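Putative secreted salivary protein (Xenopsylla cheopis, PDB 5K6D) is a salivary protein of the flea that blocks the host voltage-gated sodium channel Nav1.5. Local coordinates at residues Q19-N23 with G24-A28. Sequence-based numbering, arbitrary orientation.
Sequences QEIGN and GLATA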
ATOM      1  N   GLN A  19     -10.550   7.153   5.503  1.00 14.99           N
ATOM      2  CA  GLN A  19     -10.105   7.906   4.333  1.00 14.33           C
ATOM      3  C   GLN A  19     -10.610   7.250   3.059  1.00 14.10           C
ATOM      4  O   GLN A  19     -10.267   6.107   2.760  1.00 13.12           O
ATOM      5  CB  GLN A  19      -8.581   8.010   4.289  1.00 14.06           C
ATOM      6  CG  GLN A  19      -7.962   8.538   5.569  1.00 16.44           C
ATOM      7  CD  GLN A  19      -6.801   9.462   5.294  1.00 16.49           C
ATOM      8  OE1 GLN A  19      -5.640   9.075   5.408  1.00 16.81           O
ATOM      9  NE2 GLN A  19      -7.113  10.694   4.914  1.00 16.15           N
ATOM     10  N   GLU A  20     -11.416   7.984   2.304  1.00 15.40           N
ATOM     11  CA  GLU A  20     -12.012   7.457   1.083  1.00 16.80           C
ATOM     12  C   GLU A  20     -11.033   7.526  -0.075  1.00 15.19           C
ATOM     13  O   GLU A  20     -10.471   8.584  -0.354  1.00 20.23           O
ATOM     14  CB  GLU A  20     -13.276   8.240   0.727  1.00 19.14           C
ATOM     15  CG  GLU A  20     -14.050   7.650  -0.435  1.00 25.97           C
ATOM     16  CD  GLU A  20     -14.720   6.340  -0.075  1.00 30.32           C
ATOM     17  OE1 GLU A  20     -15.334   6.265   1.010  1.00 33.91           O
ATOM     18  OE2 GLU A  20     -14.613   5.378  -0.867  1.00 29.11           O
ATOM     19  N   ILE A  21     -10.843   6.428  -0.787  1.00 16.45           N
ATOM     20  CA  ILE A  21      -9.935   6.502  -1.918  1.00 17.85           C
ATOM     21  C   ILE A  21     -10.621   6.165  -3.251  1.00 20.96           C
ATOM     22  O   ILE A  21      -9.995   6.228  -4.307  1.00 22.24           O
ATOM     23  CB  ILE A  21      -8.732   5.598  -1.687  1.00 17.86           C
ATOM     24  CG1 ILE A  21      -9.219   4.199  -1.352  1.00 24.22           C
ATOM     25  CG2 ILE A  21      -7.876   6.130  -0.532  1.00 18.78           C
ATOM     26  CD1 ILE A  21      -8.144   3.190  -1.426  1.00 24.69           C
ATOM     27  N   GLY A  22     -11.908   5.832  -3.204  1.00 19.86           N
ATOM     28  CA  GLY A  22     -12.658   5.563  -4.420  1.00 23.08           C
ATOM     29  C   GLY A  22     -12.528   4.126  -4.887  1.00 21.30           C
ATOM     30  O   GLY A  22     -12.470   3.205  -4.071  1.00 22.66           O
ATOM     31  N   ASN A  23     -12.462   3.935  -6.202  1.00 20.92           N
ATOM     32  CA  ASN A  23     -12.491   2.594  -6.792  1.00 20.02           C
ATOM     33  C   ASN A  23     -11.136   2.013  -7.198  1.00 21.23           C
ATOM     34  O   ASN A  23     -11.061   0.874  -7.658  1.00 23.99           O
ATOM     35  CB  ASN A  23     -13.405   2.590  -8.013  1.00 24.86           C
ATOM     36  CG  ASN A  23     -14.849   2.837  -7.656  1.00 27.70           C
ATOM     37  OD1 ASN A  23     -15.309   2.452  -6.582  1.00 28.34           O
ATOM     38  ND2 ASN A  23     -15.576   3.479  -8.557  1.00 29.94           N
ATOM     39  N   GLY A  24     -10.071   2.786  -7.032  1.00 19.05           N
ATOM     40  CA  GLY A  24      -8.756   2.342  -7.462  1.00 14.99           C
ATOM     41  C   GLY A  24      -7.969   1.667  -6.356  1.00 11.45           C
ATOM     42  O   GLY A  24      -8.534   1.132  -5.395  1.00 14.91           O
ATOM     43  N   LEU A  25      -6.646   1.702  -6.485  1.00  9.48           N
ATOM     44  CA  LEU A  25      -5.747   1.160  -5.477  1.00  8.93           C
ATOM     45  C   LEU A  25      -5.449   2.203  -4.413  1.00  9.38           C
ATOM     46  O   LEU A  25      -5.524   3.409  -4.685  1.00  9.66           O
ATOM     47  CB  LEU A  25      -4.441   0.701  -6.121  1.00  9.09           C
ATOM     48  CG  LEU A  25      -4.586  -0.281  -7.282  1.00 11.53           C
ATOM     49  CD1 LEU A  25      -3.210  -0.666  -7.819  1.00 13.26           C
ATOM     50  CD2 LEU A  25      -5.379  -1.513  -6.861  1.00 13.21           C
ATOM     51  N   ALA A  26      -5.110   1.742  -3.211  1.00  8.57           N
ATOM     52  CA  ALA A  26      -4.612   2.614  -2.153  1.00  8.60           C
ATOM     53  C   ALA A  26      -3.102   2.736  -2.261  1.00  6.51           C
ATOM     54  O   ALA A  26      -2.392   1.722  -2.305  1.00  7.70           O
ATOM     55  CB  ALA A  26      -4.997   2.080  -0.795  1.00 10.09           C
ATOM     56  N   THR A  27      -2.602   3.965  -2.276  1.00  7.46           N
ATOM     57  CA  THR A  27      -1.164   4.163  -2.281  1.00  7.50           C
ATOM     58  C   THR A  27      -0.623   4.152  -0.858  1.00  6.39           C
ATOM     59  O   THR A  27      -0.842   5.089  -0.080  1.00  7.07           O
ATOM     60  CB  THR A  27      -0.782   5.471  -2.957  1.00  7.88           C
ATOM     61  OG1 THR A  27      -1.265   5.453  -4.307  1.00  9.37           O
ATOM     62  CG2 THR A  27       0.732   5.646  -2.951  1.00 10.05           C
ATOM     63  N   ALA A  28       0.059   3.065  -0.518  1.00  6.11           N
ATOM     64  CA  ALA A  28       0.751   2.933   0.756  1.00  6.77           C
ATOM     65  C   ALA A  28       2.158   3.464   0.554  1.00  6.55           C
ATOM     66  O   ALA A  28       3.073   2.745   0.139  1.00  6.98           O
ATOM     67  CB  ALA A  28       0.751   1.494   1.221  1.00  6.99           C
TER
HETATM   68  O   HOH W   1     -11.096   0.890  -4.152  1.00 18.75           O
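Ile21 reaches over an open loop to the flank of Ala26, and the delta methyl of the isoleucine, CD1, presses on the methyl of the alanine at 3.4 Å from CB, tighter than an ordinary carbon–carbon contact. CD1 also lies 3.7 Å from Ala26 CA, and Leu25 is met through its backbone, with the carbonyl C 4.1 Å from CD1. The extended arm of Ile21 does the reaching: CG1 sits between the backbone N and the carbonyl carbon (chi1 53°), and from there the chain runs on nearly straight to CD1 (chi2 166°). A long branched residue suits the one side of the gap and a short one the other, because the CA atoms are just 6.6 Å apart. Trp2, just ahead of strand 3-4, touches both side chains. Backbone hydrogen bonds of Ile21 with Trp2 and of Ala26 with Cys75 position the pair.

Farther round the bend, the two backbone carbonyls of Gly22 and Gly24 are bridged by a water, with no direct hydrogen bond between the segments. This water donates one hydrogen to Gly22 O (2.7 Å) and the other to Gly24 O (2.9 Å), tying the two carbonyls together. Gly22 has a positive phi of 86°, and in its backbone conformation a beta carbon would collide with the preceding carbonyl O; glycine therefore fits. Asn23, exposed at the bend, touches Gly24 N with CB (3.5 Å), while its side chain leads away.

The Leu25 side chain leaves the 19-23 side and packs on Tyr74 and Lys76 of strand 73-76. Strand 19-20 pairs with strand 3-4, whereas strand 26-28 pairs with strand 73-76, whose cysteines form disulfides. The arrangement is thus a water-bridged, glycine-containing connection between two separate antiparallel sheets, not a beta hairpin, in a small disulfide-rich toxin.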